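Local atomic coordinates of peptidase M28 (Shewanella amazonensis SB2B, PDB entry 3IIB), a protein that probably acts as a zinc-dependent carboxypeptidase or dipeptidase of family M28, cleaving short peptides as a homodimer. Residues K79-P85 with E218-E224; K130-A136 with A166-R172; L383-V387 with L437-P441; K65-T69 with T312-H317; V72-G76 with S260-G264. One frame throughout, in Å; residues are numbered along the deposited sequence.

Interaction 1 of 5, residues K79-P85 with E218-E224; sequences KASILSP and EVVISLE
Strands 62-84 and 220-242 pair antiparallel in a mixed sheet, continued beyond 220-224 by strand 106-113, with a classic beta bulge; the axes of these short segments approach to 4.4 Å at 153°. K79 opens, hydrogen-bonded to E224: K79 N to E224 O 2.9 Å, E224 N to K79 O 2.8 Å. K79 NZ stays 4.3 Å from E224 OE1, beyond salt-bridge range, and one water bonds to both. A80 and L223 form a non-hydrogen-bonded pair, A80 CB lying 4.0 Å from L223 CD1. S81 faces S222 in the next hydrogen-bonded pair (S81 N to S222 O 3.0 Å, S222 N to S81 O 2.9 Å); small polar side chains suit this partly exposed face with K79 and E224. I82 (m) opposes I221 (p) on the apolar face with A80 and L223, where M212 of helix 203-213 packs. At L83 psi falls to -32°, so L83 and S84 both face V220: L83 N reaches V220 O at 2.8 Å, S84 N weakly at 3.4 Å, and V220 N returns 3.0 Å to S84 O. This turns L83 toward V220, CD1 to CG1 4.0 Å. P85 follows a cis peptide bond, its CD 4.0 Å from V219 CG2.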
# COMPACT_ATOMS: atom_id res chain seq x y z
N LYS A 79 17.33 -4.83 -2.26
CA LYS A 79 17.17 -4.15 -3.53
C LYS A 79 17.04 -5.20 -4.62
O LYS A 79 17.79 -6.17 -4.65
CB LYS A 79 18.39 -3.30 -3.84
CG LYS A 79 18.58 -2.12 -2.94
CD LYS A 79 19.91 -1.43 -3.24
CE LYS A 79 19.98 -0.89 -4.66
NZ LYS A 79 21.22 -0.06 -4.88
N ALA A 80 16.07 -5.03 -5.49
CA ALA A 80 15.94 -5.93 -6.62
C ALA A 80 15.44 -5.17 -7.84
O ALA A 80 14.76 -4.14 -7.72
CB ALA A 80 15.04 -7.09 -6.30
N SER A 81 15.83 -5.63 -9.01
CA SER A 81 15.27 -5.06 -10.24
C SER A 81 15.25 -6.08 -11.35
O SER A 81 15.93 -7.11 -11.30
CB SER A 81 16.04 -3.81 -10.64
OG SER A 81 17.34 -4.17 -11.00
N ILE A 82 14.43 -5.82 -12.37
CA ILE A 82 14.50 -6.61 -13.59
C ILE A 82 15.54 -5.97 -14.49
O ILE A 82 15.53 -4.74 -14.71
CB ILE A 82 13.15 -6.61 -14.28
CG1 ILE A 82 12.14 -7.40 -13.43
CG2 ILE A 82 13.27 -7.20 -15.65
CD1 ILE A 82 10.68 -7.13 -14.01
N LEU A 83 16.46 -6.79 -14.98
CA LEU A 83 17.53 -6.32 -15.88
C LEU A 83 17.16 -6.45 -17.34
O LEU A 83 17.58 -5.62 -18.17
CB LEU A 83 18.85 -7.07 -15.61
CG LEU A 83 19.44 -6.97 -14.20
CD1 LEU A 83 20.73 -7.82 -14.11
CD2 LEU A 83 19.75 -5.54 -13.82
N SER A 84 16.36 -7.46 -17.65
CA SER A 84 15.90 -7.72 -19.00
C SER A 84 14.68 -8.64 -18.95
O SER A 84 14.52 -9.43 -18.03
CB SER A 84 17.03 -8.33 -19.86
OG SER A 84 17.44 -9.57 -19.35
N PRO A 85 13.78 -8.52 -19.97
CA PRO A 85 13.87 -7.72 -21.21
C PRO A 85 13.70 -6.18 -21.07
O PRO A 85 14.26 -5.44 -21.86
CB PRO A 85 12.74 -8.29 -22.04
CG PRO A 85 11.74 -8.81 -21.03
CD PRO A 85 12.52 -9.27 -19.87
N GLU A 218 12.69 -14.45 -21.73
CA GLU A 218 13.32 -14.76 -20.44
C GLU A 218 13.54 -13.48 -19.62
O GLU A 218 13.88 -12.44 -20.17
CB GLU A 218 14.65 -15.47 -20.65
CG GLU A 218 14.42 -16.87 -21.24
CD GLU A 218 15.64 -17.75 -21.23
OE1 GLU A 218 16.75 -17.23 -21.43
OE2 GLU A 218 15.48 -18.96 -21.03
N VAL A 219 13.33 -13.60 -18.31
CA VAL A 219 13.51 -12.49 -17.37
C VAL A 219 14.74 -12.76 -16.54
O VAL A 219 14.97 -13.89 -16.02
CB VAL A 219 12.27 -12.33 -16.47
CG1 VAL A 219 12.48 -11.25 -15.36
CG2 VAL A 219 11.04 -12.06 -17.35
N VAL A 220 15.57 -11.73 -16.47
CA VAL A 220 16.78 -11.71 -15.67
C VAL A 220 16.59 -10.67 -14.62
O VAL A 220 16.15 -9.56 -14.93
CB VAL A 220 17.99 -11.33 -16.57
CG1 VAL A 220 19.31 -11.22 -15.75
CG2 VAL A 220 18.10 -12.31 -17.75
N ILE A 221 16.95 -10.99 -13.38
CA ILE A 221 16.83 -10.03 -12.28
C ILE A 221 18.18 -9.83 -11.60
O ILE A 221 19.08 -10.66 -11.74
CB ILE A 221 15.74 -10.44 -11.25
CG1 ILE A 221 16.12 -11.67 -10.42
CG2 ILE A 221 14.39 -10.67 -11.97
CD1 ILE A 221 15.17 -11.91 -9.25
N SER A 222 18.29 -8.71 -10.90
CA SER A 222 19.33 -8.45 -9.91
C SER A 222 18.69 -8.53 -8.53
O SER A 222 17.58 -8.03 -8.34
CB SER A 222 19.90 -7.05 -10.09
OG SER A 222 20.90 -6.80 -9.10
N LEU A 223 19.37 -9.19 -7.57
CA LEU A 223 18.87 -9.30 -6.19
C LEU A 223 20.02 -9.06 -5.21
O LEU A 223 21.10 -9.67 -5.30
CB LEU A 223 18.30 -10.69 -5.94
CG LEU A 223 17.71 -10.98 -4.55
CD1 LEU A 223 16.48 -10.13 -4.19
CD2 LEU A 223 17.35 -12.49 -4.48
N GLU A 224 19.76 -8.16 -4.27
CA GLU A 224 20.72 -7.81 -3.24
C GLU A 224 19.99 -7.87 -1.94
O GLU A 224 18.96 -7.21 -1.79
CB GLU A 224 21.25 -6.39 -3.45
CG GLU A 224 22.27 -6.01 -2.41
CD GLU A 224 22.94 -4.68 -2.67
OE1 GLU A 224 22.55 -3.96 -3.61
OE2 GLU A 224 23.90 -4.40 -1.91
O HOH W 1 19.76 -5.40 -6.96
O HOH W 2 23.01 -1.14 -3.38
O HOH W 3 16.06 -11.41 -20.94

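Interaction 2 of 5, residues K130-A136 with A166-R172; sequences KIAFIDA and AVGIIIR
Strands 131-134 and 168-172 run parallel, their axes 4.5 Å apart and inclined by 19°, with A132 beside I169, F133 beside I170 and I134 beside I171 at CA separations of 4.6 to 4.9 Å. The ladder alternates: V167 N to K130 O 2.9 Å, A132 N to G168 O 3.0 Å, I170 N to A132 O 2.9 Å, I134 N to I170 O 3.2 Å and R172 N to I134 O 2.9 Å. Helix 145-163 connects the strands, completing a beta-alpha-beta crossover.

A132, I134, I169 and I171 share one face, where A132 and I169 meet helix 145-163; I134 (chi1 m) and I169 (chi1 t) touch, CD1 to CD1, at 3.8 Å, and the small A132 accommodates the close helix. I131, F133 and I170 line the other, F133 CD1 lying 3.9 Å from I170 CD1, with I209 of helix 203-213 against both F133 and I170. G168 lacks a CB, which would crowd I131 CG1.

At the carboxyl end of the ladder, the R172 side chain (chi1 t, chi3 m) folds back to D135 (t): NE and NH2 each lie 2.9 Å from D135 OD1, and NE is 3.0 Å from D135 O. R112 engages D135 OD2, and D207 pairs with R172 NH2. Apolar side chains, mostly isoleucine, thus line both faces of a buried sheet, while the charges at its carboxyl end neutralise one another in a salt-bridge cluster.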
# COMPACT_ATOMS: atom_id res chain seq x y z
N LYS A 130 20.39 -20.35 -11.86
CA LYS A 130 19.16 -19.58 -12.03
C LYS A 130 18.48 -19.28 -10.71
O LYS A 130 18.81 -19.83 -9.67
CB LYS A 130 18.20 -20.34 -12.95
CG LYS A 130 18.74 -20.44 -14.40
CD LYS A 130 17.77 -21.09 -15.35
CE LYS A 130 18.20 -20.93 -16.78
NZ LYS A 130 17.34 -21.76 -17.70
N ILE A 131 17.52 -18.39 -10.77
CA ILE A 131 16.73 -18.05 -9.60
C ILE A 131 15.32 -18.61 -9.80
O ILE A 131 14.70 -18.36 -10.83
CB ILE A 131 16.69 -16.53 -9.40
CG1 ILE A 131 18.05 -16.03 -8.84
CG2 ILE A 131 15.53 -16.08 -8.45
CD1 ILE A 131 18.21 -14.50 -8.80
N ALA A 132 14.82 -19.35 -8.81
CA ALA A 132 13.44 -19.85 -8.87
C ALA A 132 12.50 -18.70 -8.56
O ALA A 132 12.81 -17.87 -7.73
CB ALA A 132 13.22 -21.01 -7.86
N PHE A 133 11.34 -18.70 -9.23
CA PHE A 133 10.24 -17.75 -8.96
C PHE A 133 8.96 -18.56 -8.76
O PHE A 133 8.44 -19.15 -9.69
CB PHE A 133 10.15 -16.72 -10.11
CG PHE A 133 8.89 -15.87 -10.14
CD1 PHE A 133 8.38 -15.28 -8.97
CD2 PHE A 133 8.20 -15.70 -11.33
CE1 PHE A 133 7.20 -14.53 -9.00
CE2 PHE A 133 7.06 -14.93 -11.38
CZ PHE A 133 6.54 -14.36 -10.22
N ILE A 134 8.46 -18.61 -7.52
CA ILE A 134 7.18 -19.22 -7.24
C ILE A 134 6.12 -18.13 -7.31
O ILE A 134 6.22 -17.13 -6.59
CB ILE A 134 7.12 -19.86 -5.82
CG1 ILE A 134 8.13 -20.99 -5.66
CG2 ILE A 134 5.63 -20.32 -5.51
CD1 ILE A 134 8.23 -21.63 -4.23
N ASP A 135 5.14 -18.32 -8.20
CA ASP A 135 4.17 -17.29 -8.51
C ASP A 135 2.79 -17.49 -7.84
O ASP A 135 1.88 -16.70 -8.10
CB ASP A 135 3.98 -17.19 -10.02
CG ASP A 135 3.07 -16.03 -10.42
OD1 ASP A 135 3.28 -14.88 -9.97
OD2 ASP A 135 2.15 -16.29 -11.23
N ALA A 136 2.64 -18.48 -6.98
CA ALA A 136 1.31 -18.80 -6.46
C ALA A 136 0.61 -17.59 -5.83
O ALA A 136 1.15 -16.97 -4.95
CB ALA A 136 1.38 -19.92 -5.43
N ALA A 166 19.21 -23.92 -7.89
CA ALA A 166 18.97 -22.49 -7.87
C ALA A 166 19.98 -21.80 -6.97
O ALA A 166 20.42 -22.37 -5.97
CB ALA A 166 17.53 -22.15 -7.40
N VAL A 167 20.37 -20.59 -7.38
CA VAL A 167 21.28 -19.77 -6.60
C VAL A 167 20.49 -18.76 -5.77
O VAL A 167 21.09 -17.99 -5.03
CB VAL A 167 22.28 -19.04 -7.50
CG1 VAL A 167 23.24 -20.04 -8.11
CG2 VAL A 167 21.57 -18.23 -8.62
N GLY A 168 19.17 -18.77 -5.93
CA GLY A 168 18.28 -17.89 -5.18
C GLY A 168 16.82 -18.19 -5.45
O GLY A 168 16.50 -18.91 -6.38
N ILE A 169 15.93 -17.60 -4.63
CA ILE A 169 14.51 -17.72 -4.89
C ILE A 169 13.84 -16.37 -4.64
O ILE A 169 14.20 -15.63 -3.70
CB ILE A 169 13.86 -18.81 -4.07
CG1 ILE A 169 12.36 -18.90 -4.33
CG2 ILE A 169 14.09 -18.63 -2.54
CD1 ILE A 169 11.75 -20.18 -3.74
N ILE A 170 12.93 -16.02 -5.55
CA ILE A 170 11.95 -14.98 -5.26
C ILE A 170 10.58 -15.60 -5.28
O ILE A 170 10.31 -16.48 -6.11
CB ILE A 170 11.99 -13.78 -6.26
CG1 ILE A 170 12.01 -14.26 -7.70
CG2 ILE A 170 13.24 -12.84 -5.96
CD1 ILE A 170 11.61 -13.14 -8.77
N ILE A 171 9.71 -15.11 -4.41
CA ILE A 171 8.32 -15.55 -4.42
C ILE A 171 7.36 -14.36 -4.58
O ILE A 171 7.63 -13.24 -4.14
CB ILE A 171 7.94 -16.37 -3.14
CG1 ILE A 171 7.87 -15.51 -1.87
CG2 ILE A 171 8.82 -17.63 -3.03
CD1 ILE A 171 7.31 -16.29 -0.64
N ARG A 172 6.23 -14.62 -5.21
CA ARG A 172 5.10 -13.73 -5.05
C ARG A 172 4.70 -13.73 -3.58
O ARG A 172 4.44 -14.78 -2.99
CB ARG A 172 3.89 -14.17 -5.88
CG ARG A 172 2.63 -13.31 -5.68
CD ARG A 172 1.43 -13.87 -6.46
NE ARG A 172 1.59 -13.73 -7.91
CZ ARG A 172 1.20 -12.67 -8.61
NH1 ARG A 172 0.58 -11.62 -8.01
NH2 ARG A 172 1.40 -12.64 -9.92
O HOH W 4 3.77 -17.47 -3.85

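Interaction 3 of 5, residues L383-V387 with L437-P441; sequences LGVPV and LRPLP
The long, nearly extended side chain of R438 (chi1 m, chi2 and chi3 t) lies across the loop at G384-P386, joining the loop before strand 387-392 to the tail that follows helix 413-432. No strand pairing joins the two loops; the nearest CA pairs are G384 with L440 at 6.5 Å and P386 with L437 at 6.7 Å. One face of the guanidinium covers G384 O and V385 N, with R438 CZ 3.3 Å from G384 O, while R438 NE lies 3.6 Å from P386 CD. R438 NH2 is hydrogen-bonded to the carbonyl of H324, at strand 324-329. G384 has phi 100° and psi -2°, where a CB would be jammed against the preceding carbonyl oxygen; the positive phi suits glycine.

P386, with its ring exo at C-gamma, points toward the tail and packs against two leucines: its CG lies 3.7 Å from L437 CB and 4.0 Å from L440 CD2. Both leucines are m,t. L440 also brings CD1 to 3.5 Å from V385 O. A cis peptide bond before P439 bends the tail between R438 and L440. One water links L383 O (2.9 Å) to R438 NH1 (2.8 Å), another G384 O (2.8 Å) to L440 N (3.1 Å). Direct contacts are van der Waals in kind, a guanidinium face on peptide backbone and leucines on a proline, while hydrogen-bonded linkage between the loops passes through water.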
# COMPACT_ATOMS: atom_id res chain seq x y z
N LEU A 383 -1.26 -32.51 24.71
CA LEU A 383 -0.85 -32.67 26.09
C LEU A 383 -2.06 -32.75 27.03
O LEU A 383 -1.92 -32.81 28.26
CB LEU A 383 0.09 -31.53 26.48
CG LEU A 383 1.34 -31.40 25.58
CD1 LEU A 383 2.10 -30.11 25.93
CD2 LEU A 383 2.23 -32.63 25.72
N GLY A 384 -3.25 -32.80 26.42
CA GLY A 384 -4.47 -33.04 27.18
C GLY A 384 -5.30 -31.81 27.51
O GLY A 384 -6.38 -31.94 28.12
N VAL A 385 -4.81 -30.65 27.12
CA VAL A 385 -5.37 -29.35 27.51
C VAL A 385 -6.44 -28.96 26.49
O VAL A 385 -6.16 -28.88 25.28
CB VAL A 385 -4.30 -28.26 27.56
CG1 VAL A 385 -4.93 -26.93 28.04
CG2 VAL A 385 -3.14 -28.70 28.48
N PRO A 386 -7.67 -28.74 26.97
CA PRO A 386 -8.71 -28.24 26.08
C PRO A 386 -8.40 -26.85 25.55
O PRO A 386 -7.69 -26.06 26.18
CB PRO A 386 -9.97 -28.20 27.00
CG PRO A 386 -9.70 -29.15 28.08
CD PRO A 386 -8.21 -29.03 28.31
N VAL A 387 -8.93 -26.55 24.36
CA VAL A 387 -8.77 -25.26 23.78
C VAL A 387 -10.05 -24.84 23.07
O VAL A 387 -10.95 -25.65 22.89
CB VAL A 387 -7.57 -25.19 22.76
CG1 VAL A 387 -6.21 -25.45 23.49
CG2 VAL A 387 -7.80 -26.11 21.55
N LEU A 437 -14.33 -30.61 31.06
CA LEU A 437 -13.87 -30.50 29.68
C LEU A 437 -12.98 -31.66 29.19
O LEU A 437 -12.68 -31.77 28.00
CB LEU A 437 -13.16 -29.16 29.44
CG LEU A 437 -13.94 -27.87 29.75
CD1 LEU A 437 -13.04 -26.69 29.30
CD2 LEU A 437 -15.33 -27.88 29.03
N ARG A 438 -12.59 -32.53 30.10
CA ARG A 438 -11.66 -33.60 29.81
C ARG A 438 -12.39 -34.96 30.00
O ARG A 438 -13.42 -35.04 30.70
CB ARG A 438 -10.46 -33.48 30.74
CG ARG A 438 -9.64 -32.23 30.53
CD ARG A 438 -8.51 -32.22 31.48
NE ARG A 438 -7.72 -30.99 31.34
CZ ARG A 438 -6.39 -30.95 31.27
NH1 ARG A 438 -5.69 -32.06 31.36
NH2 ARG A 438 -5.77 -29.80 31.09
N PRO A 439 -11.87 -36.02 29.39
CA PRO A 439 -10.75 -36.07 28.50
C PRO A 439 -11.11 -35.66 27.08
O PRO A 439 -12.25 -35.83 26.64
CB PRO A 439 -10.38 -37.55 28.52
CG PRO A 439 -11.70 -38.24 28.60
CD PRO A 439 -12.50 -37.35 29.53
N LEU A 440 -10.12 -35.15 26.34
CA LEU A 440 -10.31 -34.84 24.93
C LEU A 440 -10.45 -36.12 24.14
O LEU A 440 -9.69 -37.06 24.36
CB LEU A 440 -9.10 -34.07 24.38
CG LEU A 440 -8.77 -32.75 25.06
CD1 LEU A 440 -7.64 -31.95 24.29
CD2 LEU A 440 -10.02 -31.94 25.21
N PRO A 441 -11.40 -36.17 23.19
CA PRO A 441 -11.50 -37.33 22.31
C PRO A 441 -10.31 -37.38 21.32
O PRO A 441 -9.67 -36.34 21.06
CB PRO A 441 -12.81 -37.10 21.57
CG PRO A 441 -12.96 -35.61 21.55
CD PRO A 441 -12.31 -35.09 22.79
O HOH W 5 -2.96 -31.82 30.74
O HOH W 6 -7.67 -34.41 28.07

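Interaction 4 of 5, residues K65-T69 with T312-H317; sequences KEPVT and TYAKEH
A single short hydrogen bond, 2.6 Å from H317 NE2 to E66 OE1 and almost straight at 170°, spans a strand and the end of a helix; the axes of these short segments approach no nearer than 9.6 Å. Strand 65-69 and helix 312-316 cross at 118°, and long side chains bridge the gap. E66 points toward the helix with chi1 m and chi2 t, an extended form that carries its carboxylate outward. H317 is the first residue to leave helical angles (phi -101°, psi 19°); with chi1 m and chi2 -102° its ring presents its edge to E66. H317 ND1 is held in turn by E320, so both ring nitrogens are engaged. The H317 amide still closes the helix, bonding to Y313 O at 2.9 Å.

Farther along the strand, V68 and T312 have the closest CA pair, 6.3 Å apart. T312 (m) places CG2 3.5 Å from P67 O and OG1 3.9 Å from V68 CG1, so its methyl and hydroxyl suit a partly polar surface. Its OG1 bonds to L308 O within the helix and accepts a hydrogen bond from a water 2.7 Å away, which accepts one from T69 N at 3.0 Å. Y313 OH turns to H324 and R296. E66 and V68 bond through their backbones to strand 220-242. This is helix-on-sheet packing in an alpha/beta zinc peptidase, pinned by a His-carboxylate hydrogen bond.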
# COMPACT_ATOMS: atom_id res chain seq x y z
N LYS A 65 7.48 -12.60 34.13
CA LYS A 65 7.93 -13.09 32.85
C LYS A 65 8.77 -14.33 32.96
O LYS A 65 9.40 -14.58 34.00
CB LYS A 65 8.68 -12.00 32.09
CG LYS A 65 9.97 -11.53 32.73
CD LYS A 65 10.47 -10.33 31.98
CE LYS A 65 11.92 -10.13 32.13
NZ LYS A 65 12.28 -9.60 33.46
N GLU A 66 8.84 -15.07 31.85
CA GLU A 66 9.50 -16.36 31.81
C GLU A 66 10.38 -16.44 30.57
O GLU A 66 9.94 -16.09 29.49
CB GLU A 66 8.47 -17.47 31.80
CG GLU A 66 7.67 -17.50 33.13
CD GLU A 66 6.62 -18.60 33.21
OE1 GLU A 66 6.21 -19.14 32.16
OE2 GLU A 66 6.17 -18.89 34.34
N PRO A 67 11.61 -16.91 30.72
CA PRO A 67 12.54 -16.81 29.59
C PRO A 67 12.30 -17.81 28.45
O PRO A 67 11.83 -18.95 28.65
CB PRO A 67 13.89 -17.05 30.23
CG PRO A 67 13.60 -17.99 31.35
CD PRO A 67 12.27 -17.53 31.90
N VAL A 68 12.61 -17.34 27.26
CA VAL A 68 12.47 -18.09 26.02
C VAL A 68 13.74 -17.87 25.22
O VAL A 68 14.11 -16.73 24.96
CB VAL A 68 11.25 -17.62 25.22
CG1 VAL A 68 11.17 -18.32 23.84
CG2 VAL A 68 9.97 -17.82 26.04
N THR A 69 14.37 -18.94 24.80
CA THR A 69 15.55 -18.83 23.93
C THR A 69 15.12 -18.45 22.51
O THR A 69 14.20 -19.07 21.94
CB THR A 69 16.35 -20.15 23.88
OG1 THR A 69 16.69 -20.54 25.22
CG2 THR A 69 17.63 -20.03 22.98
N THR A 312 7.94 -23.28 24.61
CA THR A 312 8.64 -23.15 25.88
C THR A 312 7.66 -23.19 27.05
O THR A 312 7.88 -23.89 28.05
CB THR A 312 9.48 -21.89 25.94
OG1 THR A 312 10.50 -21.95 24.94
CG2 THR A 312 10.15 -21.73 27.30
N TYR A 313 6.56 -22.45 26.93
CA TYR A 313 5.54 -22.43 27.96
C TYR A 313 5.00 -23.85 28.23
O TYR A 313 4.88 -24.28 29.36
CB TYR A 313 4.40 -21.51 27.55
CG TYR A 313 3.28 -21.43 28.57
CD1 TYR A 313 2.27 -22.37 28.60
CD2 TYR A 313 3.22 -20.38 29.47
CE1 TYR A 313 1.25 -22.29 29.54
CE2 TYR A 313 2.21 -20.29 30.42
CZ TYR A 313 1.22 -21.24 30.45
OH TYR A 313 0.24 -21.10 31.44
N ALA A 314 4.64 -24.57 27.17
CA ALA A 314 4.13 -25.94 27.31
C ALA A 314 5.08 -26.83 28.09
O ALA A 314 4.67 -27.61 28.93
CB ALA A 314 3.83 -26.55 25.95
N LYS A 315 6.37 -26.70 27.84
CA LYS A 315 7.34 -27.52 28.58
C LYS A 315 7.54 -27.02 30.00
O LYS A 315 7.52 -27.82 30.96
CB LYS A 315 8.67 -27.60 27.83
CG LYS A 315 8.57 -28.46 26.60
N GLU A 316 7.73 -25.72 30.17
CA GLU A 316 7.95 -25.11 31.49
C GLU A 316 6.78 -25.36 32.44
O GLU A 316 6.98 -25.58 33.64
CB GLU A 316 8.18 -23.61 31.33
CG GLU A 316 8.15 -22.78 32.63
CD GLU A 316 9.30 -23.06 33.56
OE1 GLU A 316 10.37 -23.56 33.11
OE2 GLU A 316 9.12 -22.79 34.76
N HIS A 317 5.57 -25.38 31.90
CA HIS A 317 4.35 -25.53 32.72
C HIS A 317 3.80 -26.95 32.67
O HIS A 317 2.66 -27.20 33.04
CB HIS A 317 3.30 -24.47 32.28
CG HIS A 317 3.70 -23.06 32.60
ND1 HIS A 317 3.20 -22.36 33.68
CD2 HIS A 317 4.56 -22.22 31.97
CE1 HIS A 317 3.74 -21.16 33.71
NE2 HIS A 317 4.58 -21.05 32.69
O HOH W 7 13.14 -21.55 25.43

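Interaction 5 of 5, residues V72-G76 with S260-G264; sequences VWRRG and SWDEG
A salt-bridge network built on R75 ties strand 72-76 to the loop 260-264 beside the two-zinc site of this M28 peptidase. R75 buries the most surface, 88 Å²; D262 follows with 38 Å² and E263 with 32 Å². Pointing toward the loop in an extended start (chi1 and chi2 t, then chi3 m), R75 offers the edge of its guanidinium to D262 (p): NE lies 2.8 Å from OD2 and NH2 2.9 Å from OD1, the two-pronged pairing for which arginine and aspartate are suited. E263 sets CG over a face of the guanidinium; its OE2 is a long 3.8 Å from R75 NE, an attraction of charge alone, while OE1 bonds to T93. E263 O also accepts from R180 of the second subunit, joining this loop to the dimer interface. W261 meets W73 at CZ3 to CZ3, 4.3 Å, and packs edge-to-face with zinc ligand H402. A water lies 2.9 Å from both R75 N and D262 OD2.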
# COMPACT_ATOMS: atom_id res chain seq x y z
N VAL A 72 18.74 -14.83 16.63
CA VAL A 72 18.95 -13.43 16.27
C VAL A 72 19.31 -13.32 14.81
O VAL A 72 20.37 -13.79 14.37
CB VAL A 72 20.02 -12.77 17.15
CG1 VAL A 72 20.19 -11.32 16.76
CG2 VAL A 72 19.63 -12.84 18.62
N TRP A 73 18.41 -12.69 14.07
CA TRP A 73 18.61 -12.40 12.66
C TRP A 73 18.28 -10.92 12.43
O TRP A 73 17.26 -10.42 12.88
CB TRP A 73 17.69 -13.27 11.80
CG TRP A 73 17.75 -13.03 10.32
CD1 TRP A 73 18.64 -13.58 9.42
CD2 TRP A 73 16.85 -12.24 9.55
NE1 TRP A 73 18.36 -13.15 8.16
CE2 TRP A 73 17.27 -12.32 8.20
CE3 TRP A 73 15.74 -11.45 9.86
CZ2 TRP A 73 16.61 -11.63 7.15
CZ3 TRP A 73 15.10 -10.77 8.81
CH2 TRP A 73 15.54 -10.89 7.48
N ARG A 74 19.17 -10.25 11.71
CA ARG A 74 19.06 -8.82 11.40
C ARG A 74 18.95 -8.63 9.89
O ARG A 74 19.76 -9.16 9.13
CB ARG A 74 20.26 -8.05 11.96
CG ARG A 74 20.44 -8.21 13.49
N ARG A 75 17.94 -7.86 9.49
CA ARG A 75 17.64 -7.54 8.14
C ARG A 75 18.50 -6.34 7.73
O ARG A 75 18.56 -5.33 8.44
CB ARG A 75 16.17 -7.13 8.05
CG ARG A 75 15.67 -6.85 6.66
CD ARG A 75 14.23 -6.30 6.72
NE ARG A 75 13.32 -7.23 7.38
CZ ARG A 75 12.83 -8.35 6.85
NH1 ARG A 75 13.09 -8.65 5.59
NH2 ARG A 75 12.04 -9.16 7.56
N GLY A 76 19.16 -6.46 6.60
CA GLY A 76 19.88 -5.32 6.06
C GLY A 76 19.12 -4.79 4.85
O GLY A 76 17.87 -4.76 4.82
N SER A 260 6.63 -9.46 16.62
CA SER A 260 6.12 -9.16 15.30
C SER A 260 7.24 -9.23 14.33
O SER A 260 8.40 -9.41 14.72
CB SER A 260 5.52 -7.73 15.23
OG SER A 260 6.48 -6.68 15.29
N TRP A 261 6.90 -9.09 13.04
CA TRP A 261 7.93 -8.75 12.02
C TRP A 261 8.29 -7.26 12.12
O TRP A 261 7.67 -6.47 12.89
CB TRP A 261 7.51 -9.22 10.62
CG TRP A 261 7.70 -10.72 10.56
CD1 TRP A 261 6.74 -11.65 10.77
CD2 TRP A 261 8.94 -11.43 10.51
NE1 TRP A 261 7.28 -12.92 10.75
CE2 TRP A 261 8.64 -12.81 10.61
CE3 TRP A 261 10.29 -11.03 10.40
CZ2 TRP A 261 9.63 -13.79 10.59
CZ3 TRP A 261 11.27 -12.00 10.36
CH2 TRP A 261 10.94 -13.36 10.45
N ASP A 262 9.33 -6.89 11.36
CA ASP A 262 10.09 -5.71 11.70
C ASP A 262 9.85 -4.50 10.83
O ASP A 262 10.43 -3.45 11.12
CB ASP A 262 11.61 -6.04 11.72
CG ASP A 262 12.09 -6.78 10.51
OD1 ASP A 262 11.38 -7.64 9.92
OD2 ASP A 262 13.25 -6.53 10.10
N GLU A 263 9.06 -4.64 9.76
CA GLU A 263 8.91 -3.56 8.76
C GLU A 263 7.66 -2.69 8.89
O GLU A 263 7.63 -1.58 8.33
CB GLU A 263 9.04 -4.10 7.34
CG GLU A 263 10.35 -4.91 7.14
CD GLU A 263 10.74 -5.02 5.68
OE1 GLU A 263 10.00 -5.68 4.96
OE2 GLU A 263 11.78 -4.45 5.27
N GLY A 264 6.63 -3.20 9.58
CA GLY A 264 5.44 -2.40 9.98
C GLY A 264 5.55 -1.99 11.44
O GLY A 264 6.65 -1.72 11.96
O HOH W 8 15.85 -7.02 11.33

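Overall arrangement
Three contacts share strand 62-84, met in the order 4, 5 and 1: interaction 4 near its start, interaction 5 about 23 Å away, and interaction 1 about 24 Å farther on (between centres). Interaction 2 is nested within interaction 1 and packs against it, I221 CD1 lying 3.8 Å from I170 CD1, while interaction 5 encloses both and interaction 4 all three. Interaction 3 comes later in the chain, its centre about 52 Å from that of interaction 1, but L383 CD1 touches A314 CB of interaction 4 at 4.0 Å. The long strand thus runs from the peptidase core, past the zinc site and dimer contact at interaction 5, to the outlying region of interactions 1 and 2.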